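Local coordinates for CRISPR protein (Archaeoglobus fulgidus, PDB 4MJK) that probably serves as a Cas5-family subunit of a type I-A Cascade complex, the RNA-guided surveillance machinery of CRISPR immunity, at residues 60-71 and 200-208. Sequence-based numbering, arbitrary orientation.
Sequences SELGENLLAIGW and VYLNPFEVK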
ATOM      1  N   SER A  60     -24.742  -7.230  13.623  1.00 29.09           N
ATOM      2  CA  SER A  60     -26.138  -7.327  13.221  1.00 32.78           C
ATOM      3  C   SER A  60     -26.984  -6.318  13.995  1.00 31.33           C
ATOM      4  O   SER A  60     -27.976  -5.808  13.470  1.00 32.41           O
ATOM      5  CB  SER A  60     -26.679  -8.755  13.373  1.00 35.49           C
ATOM      6  OG  SER A  60     -26.979  -9.057  14.723  1.00 40.69           O
ATOM      7  N   GLU A  61     -26.584  -6.013  15.227  1.00 27.67           N
ATOM      8  CA  GLU A  61     -27.261  -4.979  16.008  1.00 30.36           C
ATOM      9  C   GLU A  61     -27.075  -3.599  15.366  1.00 28.85           C
ATOM     10  O   GLU A  61     -28.006  -2.806  15.292  1.00 27.48           O
ATOM     11  CB  GLU A  61     -26.726  -4.938  17.441  1.00 35.92           C
ATOM     12  CG  GLU A  61     -26.789  -6.259  18.191  1.00 43.55           C
ATOM     13  CD  GLU A  61     -26.380  -6.123  19.651  1.00 49.50           C
ATOM     14  OE1 GLU A  61     -25.807  -5.070  20.019  1.00 48.87           O
ATOM     15  OE2 GLU A  61     -26.637  -7.070  20.430  1.00 55.12           O
ATOM     16  N   LEU A  62     -25.859  -3.312  14.913  1.00 24.80           N
ATOM     17  CA  LEU A  62     -25.606  -2.051  14.239  1.00 23.45           C
ATOM     18  C   LEU A  62     -26.456  -1.960  12.976  1.00 20.20           C
ATOM     19  O   LEU A  62     -27.052  -0.921  12.695  1.00 22.60           O
ATOM     20  CB  LEU A  62     -24.128  -1.921  13.885  1.00 21.04           C
ATOM     21  CG  LEU A  62     -23.213  -1.734  15.091  1.00 23.93           C
ATOM     22  CD1 LEU A  62     -21.750  -1.869  14.670  1.00 22.62           C
ATOM     23  CD2 LEU A  62     -23.485  -0.388  15.743  1.00 22.36           C
ATOM     24  N   GLY A  63     -26.516  -3.058  12.233  1.00 21.42           N
ATOM     25  CA  GLY A  63     -27.227  -3.090  10.974  1.00 24.48           C
ATOM     26  C   GLY A  63     -28.718  -2.885  11.131  1.00 25.67           C
ATOM     27  O   GLY A  63     -29.369  -2.321  10.255  1.00 24.83           O
ATOM     28  N   GLU A  64     -29.270  -3.343  12.249  1.00 27.85           N
ATOM     29  CA  GLU A  64     -30.694  -3.155  12.505  1.00 27.22           C
ATOM     30  C   GLU A  64     -31.017  -1.693  12.806  1.00 24.68           C
ATOM     31  O   GLU A  64     -32.106  -1.209  12.502  1.00 25.31           O
ATOM     32  CB  GLU A  64     -31.160  -4.071  13.646  1.00 33.24           C
ATOM     33  CG  GLU A  64     -31.200  -5.546  13.260  1.00 36.48           C
ATOM     34  CD  GLU A  64     -31.302  -6.485  14.458  1.00 43.60           C
ATOM     35  OE1 GLU A  64     -31.240  -6.010  15.615  1.00 45.28           O
ATOM     36  OE2 GLU A  64     -31.435  -7.709  14.236  1.00 45.96           O
ATOM     37  N   ASN A  65     -30.070  -0.983  13.398  1.00 23.35           N
ATOM     38  CA  ASN A  65     -30.296   0.419  13.730  1.00 24.41           C
ATOM     39  C   ASN A  65     -29.805   1.390  12.650  1.00 20.45           C
ATOM     40  O   ASN A  65     -30.013   2.601  12.749  1.00 18.67           O
ATOM     41  CB  ASN A  65     -29.653   0.762  15.078  1.00 26.53           C
ATOM     42  CG  ASN A  65     -30.334   0.060  16.244  1.00 38.10           C
ATOM     43  OD1 ASN A  65     -29.704  -0.710  16.977  1.00 42.37           O
ATOM     44  ND2 ASN A  65     -31.631   0.322  16.419  1.00 32.60           N
ATOM     45  N   LEU A  66     -29.168   0.859  11.617  1.00 19.74           N
ATOM     46  CA  LEU A  66     -28.552   1.709  10.599  1.00 19.92           C
ATOM     47  C   LEU A  66     -29.574   2.235   9.598  1.00 17.66           C
ATOM     48  O   LEU A  66     -30.320   1.466   9.018  1.00 20.47           O
ATOM     49  CB  LEU A  66     -27.457   0.941   9.854  1.00 20.43           C
ATOM     50  CG  LEU A  66     -26.592   1.731   8.857  1.00 17.68           C
ATOM     51  CD1 LEU A  66     -25.628   2.678   9.567  1.00 16.28           C
ATOM     52  CD2 LEU A  66     -25.813   0.765   7.969  1.00 17.89           C
ATOM     53  N   LEU A  67     -29.588   3.547   9.387  1.00 16.63           N
ATOM     54  CA  LEU A  67     -30.437   4.149   8.369  1.00 16.84           C
ATOM     55  C   LEU A  67     -29.654   4.481   7.098  1.00 17.80           C
ATOM     56  O   LEU A  67     -30.205   4.444   6.000  1.00 15.83           O
ATOM     57  CB  LEU A  67     -31.081   5.420   8.912  1.00 17.77           C
ATOM     58  CG  LEU A  67     -32.045   5.134  10.068  1.00 22.14           C
ATOM     59  CD1 LEU A  67     -32.669   6.433  10.574  1.00 22.20           C
ATOM     60  CD2 LEU A  67     -33.108   4.118   9.642  1.00 18.68           C
ATOM     61  N   ALA A  68     -28.376   4.827   7.259  1.00 15.11           N
ATOM     62  CA  ALA A  68     -27.570   5.248   6.114  1.00 12.14           C
ATOM     63  C   ALA A  68     -26.101   5.020   6.370  1.00 13.50           C
ATOM     64  O   ALA A  68     -25.634   5.164   7.496  1.00 11.83           O
ATOM     65  CB  ALA A  68     -27.819   6.723   5.816  1.00 11.56           C
ATOM     66  N   ILE A  69     -25.363   4.679   5.315  1.00 10.55           N
ATOM     67  CA  ILE A  69     -23.912   4.686   5.381  1.00  9.00           C
ATOM     68  C   ILE A  69     -23.363   5.038   4.021  1.00 11.68           C
ATOM     69  O   ILE A  69     -23.618   4.335   3.044  1.00 12.67           O
ATOM     70  CB  ILE A  69     -23.329   3.342   5.866  1.00 13.81           C
ATOM     71  CG1 ILE A  69     -21.791   3.394   5.825  1.00  9.63           C
ATOM     72  CG2 ILE A  69     -23.856   2.187   5.034  1.00 11.21           C
ATOM     73  CD1 ILE A  69     -21.118   2.202   6.529  1.00 12.47           C
ATOM     74  N   GLY A  70     -22.649   6.155   3.959  1.00 11.44           N
ATOM     75  CA  GLY A  70     -22.035   6.638   2.729  1.00  8.89           C
ATOM     76  C   GLY A  70     -20.629   7.121   3.037  1.00  9.95           C
ATOM     77  O   GLY A  70     -20.279   7.315   4.204  1.00  9.04           O
ATOM     78  N   TRP A  71     -19.821   7.324   2.003  1.00  8.08           N
ATOM     79  CA  TRP A  71     -18.441   7.717   2.203  1.00  8.92           C
ATOM     80  C   TRP A  71     -17.938   8.420   0.962  1.00  9.96           C
ATOM     81  O   TRP A  71     -18.529   8.298  -0.114  1.00  6.85           O
ATOM     82  CB  TRP A  71     -17.560   6.492   2.497  1.00  7.28           C
ATOM     83  CG  TRP A  71     -17.638   5.443   1.415  1.00  8.61           C
ATOM     84  CD1 TRP A  71     -16.791   5.291   0.349  1.00 10.26           C
ATOM     85  CD2 TRP A  71     -18.644   4.433   1.273  1.00  8.31           C
ATOM     86  NE1 TRP A  71     -17.206   4.237  -0.437  1.00 10.56           N
ATOM     87  CE2 TRP A  71     -18.347   3.701   0.112  1.00  8.96           C
ATOM     88  CE3 TRP A  71     -19.771   4.078   2.029  1.00  8.10           C
ATOM     89  CZ2 TRP A  71     -19.115   2.623  -0.310  1.00  8.99           C
ATOM     90  CZ3 TRP A  71     -20.541   3.003   1.606  1.00 10.91           C
ATOM     91  CH2 TRP A  71     -20.212   2.294   0.444  1.00  9.69           C
ATOM     92  N   VAL A 200     -20.749  -3.407  -6.094  1.00  9.26           N
ATOM     93  CA  VAL A 200     -21.734  -4.239  -5.389  1.00 10.92           C
ATOM     94  C   VAL A 200     -21.159  -4.771  -4.092  1.00 12.50           C
ATOM     95  O   VAL A 200     -20.092  -5.399  -4.099  1.00 12.66           O
ATOM     96  CB  VAL A 200     -22.217  -5.432  -6.247  1.00 13.94           C
ATOM     97  CG1 VAL A 200     -23.226  -6.278  -5.458  1.00 12.67           C
ATOM     98  CG2 VAL A 200     -22.819  -4.921  -7.559  1.00 15.00           C
ATOM     99  N   TYR A 201     -21.868  -4.520  -2.987  1.00 12.15           N
ATOM    100  CA  TYR A 201     -21.409  -4.892  -1.642  1.00 13.33           C
ATOM    101  C   TYR A 201     -22.412  -5.818  -0.965  1.00 14.26           C
ATOM    102  O   TYR A 201     -23.564  -5.893  -1.381  1.00 13.19           O
ATOM    103  CB  TYR A 201     -21.311  -3.644  -0.753  1.00 12.14           C
ATOM    104  CG  TYR A 201     -20.378  -2.549  -1.242  1.00 10.12           C
ATOM    105  CD1 TYR A 201     -20.870  -1.295  -1.595  1.00 10.74           C
ATOM    106  CD2 TYR A 201     -19.009  -2.766  -1.341  1.00 11.40           C
ATOM    107  CE1 TYR A 201     -20.024  -0.292  -2.038  1.00 11.46           C
ATOM    108  CE2 TYR A 201     -18.152  -1.772  -1.786  1.00 10.21           C
ATOM    109  CZ  TYR A 201     -18.665  -0.531  -2.131  1.00 10.90           C
ATOM    110  OH  TYR A 201     -17.822   0.473  -2.579  1.00 12.19           O
ATOM    111  N   LEU A 202     -21.986  -6.490   0.104  1.00 14.44           N
ATOM    112  CA  LEU A 202     -22.933  -7.066   1.055  1.00 14.41           C
ATOM    113  C   LEU A 202     -23.821  -5.965   1.662  1.00 16.77           C
ATOM    114  O   LEU A 202     -23.353  -4.871   2.018  1.00 13.73           O
ATOM    115  CB  LEU A 202     -22.208  -7.861   2.151  1.00 16.62           C
ATOM    116  CG  LEU A 202     -21.377  -9.069   1.687  1.00 17.54           C
ATOM    117  CD1 LEU A 202     -20.625  -9.722   2.847  1.00 18.02           C
ATOM    118  CD2 LEU A 202     -22.254 -10.099   0.961  1.00 19.99           C
ATOM    119  N   ASN A 203     -25.115  -6.252   1.762  1.00 16.85           N
ATOM    120  CA  ASN A 203     -26.082  -5.279   2.252  1.00 18.09           C
ATOM    121  C   ASN A 203     -25.868  -5.005   3.743  1.00 18.50           C
ATOM    122  O   ASN A 203     -25.897  -5.926   4.556  1.00 18.90           O
ATOM    123  CB  ASN A 203     -27.502  -5.800   1.962  1.00 19.52           C
ATOM    124  CG  ASN A 203     -28.591  -4.823   2.356  1.00 23.09           C
ATOM    125  OD1 ASN A 203     -28.326  -3.695   2.752  1.00 22.35           O
ATOM    126  ND2 ASN A 203     -29.837  -5.261   2.235  1.00 28.83           N
ATOM    127  N   PRO A 204     -25.621  -3.735   4.115  1.00 18.84           N
ATOM    128  CA  PRO A 204     -25.361  -3.496   5.540  1.00 20.07           C
ATOM    129  C   PRO A 204     -26.649  -3.295   6.339  1.00 21.11           C
ATOM    130  O   PRO A 204     -26.601  -3.220   7.562  1.00 26.01           O
ATOM    131  CB  PRO A 204     -24.557  -2.196   5.523  1.00 18.70           C
ATOM    132  CG  PRO A 204     -25.116  -1.446   4.338  1.00 18.09           C
ATOM    133  CD  PRO A 204     -25.440  -2.516   3.303  1.00 19.79           C
ATOM    134  N   PHE A 205     -27.777  -3.179   5.652  1.00 20.39           N
ATOM    135  CA  PHE A 205     -29.041  -2.885   6.314  1.00 23.54           C
ATOM    136  C   PHE A 205     -29.701  -4.174   6.763  1.00 26.38           C
ATOM    137  O   PHE A 205     -29.893  -5.095   5.969  1.00 31.65           O
ATOM    138  CB  PHE A 205     -29.964  -2.102   5.389  1.00 21.78           C
ATOM    139  CG  PHE A 205     -29.390  -0.801   4.944  1.00 22.61           C
ATOM    140  CD1 PHE A 205     -29.135   0.206   5.864  1.00 23.21           C
ATOM    141  CD2 PHE A 205     -29.084  -0.583   3.619  1.00 22.45           C
ATOM    142  CE1 PHE A 205     -28.585   1.408   5.466  1.00 20.23           C
ATOM    143  CE2 PHE A 205     -28.526   0.619   3.216  1.00 26.66           C
ATOM    144  CZ  PHE A 205     -28.284   1.612   4.145  1.00 21.83           C
ATOM    145  N   GLU A 206     -30.013  -4.249   8.048  1.00 28.82           N
ATOM    146  CA  GLU A 206     -30.718  -5.402   8.590  1.00 30.98           C
ATOM    147  C   GLU A 206     -32.124  -4.989   8.993  1.00 33.18           C
ATOM    148  O   GLU A 206     -32.371  -3.826   9.319  1.00 30.76           O
ATOM    149  CB  GLU A 206     -29.968  -5.976   9.797  1.00 32.15           C
ATOM    150  CG  GLU A 206     -28.515  -6.350   9.513  1.00 37.58           C
ATOM    151  CD  GLU A 206     -28.198  -7.808   9.831  1.00 43.23           C
ATOM    152  OE1 GLU A 206     -29.147  -8.611   9.964  1.00 44.22           O
ATOM    153  OE2 GLU A 206     -26.994  -8.149   9.945  1.00 48.27           O
ATOM    154  N   VAL A 207     -33.047  -5.942   8.973  1.00 38.41           N
ATOM    155  CA  VAL A 207     -34.399  -5.685   9.446  1.00 43.80           C
ATOM    156  C   VAL A 207     -34.630  -6.351  10.798  1.00 46.70           C
ATOM    157  O   VAL A 207     -34.209  -7.484  11.018  1.00 47.42           O
ATOM    158  CB  VAL A 207     -35.454  -6.188   8.444  1.00 49.30           C
ATOM    159  CG1 VAL A 207     -36.855  -6.038   9.027  1.00 51.40           C
ATOM    160  CG2 VAL A 207     -35.327  -5.437   7.118  1.00 45.33           C
ATOM    161  N   LYS A 208     -35.305  -5.639  11.699  1.00 55.90           N
ATOM    162  CA  LYS A 208     -35.652  -6.174  13.018  1.00 56.96           C
ATOM    163  C   LYS A 208     -36.097  -7.635  12.952  1.00 57.54           C
ATOM    164  O   LYS A 208     -35.327  -8.547  13.260  1.00 57.75           O
ATOM    165  CB  LYS A 208     -36.765  -5.338  13.654  1.00 60.47           C
ATOM    166  CG  LYS A 208     -38.098  -5.424  12.920  1.00 60.56           C
ATOM    167  CD  LYS A 208     -39.244  -4.904  13.784  1.00 62.74           C
ATOM    168  CE  LYS A 208     -40.578  -5.004  13.055  1.00 65.01           C
ATOM    169  NZ  LYS A 208     -40.938  -6.412  12.723  1.00 61.52           N
TER
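Ser60 lies against the carboxylate of Glu206, whose OE2 rests 3.5 Å from Ser60 CB, while the serine hydroxyl is hydrogen-bonded to Glu57 O, just ahead of helix 58-65. One turn on, the helix meets the loop backbone to backbone: Glu206 N donates to Gly63 O at 3.0 Å, nearly straight at 165° yet arriving from above the carbonyl plane. Gly63 can lie this close because a side chain on it would run into Glu206 CG and Pro204 O. Beside it, Glu64 CG packs on Glu206 CB at 3.7 Å, the two carboxylates turned almost perpendicular.

The chain then enters strand 66-73, an outermost strand of the six-stranded antiparallel sheet in this RAMP-type Cas5 protein, and Pro204 and Phe205 of the loop leaving strand 196-202 pack against it. Leu66, its CG anti to the backbone N (chi1 -173°), brings CD2 within 3.8 Å of Phe205 CE1. The phenylalanine reaches the classic beta bulge that Leu67 and Ala68 form opposite Val133, with Phe205 CE1 3.5 Å from Leu67 O. Ile69 CG2 meets Pro204 CG, which itself covers one face of the Phe205 ring. At Trp71, Tyr201 CE1 and OH approach the indole edge, OH 3.4 Å from Trp71 CZ2, with ring planes at 67°. Tyr201 OH is hydrogen-bonded to Glu199 OE2; an alanine at Tyr201 would probably open a gap beside the indole and deprive Glu199 of this partner.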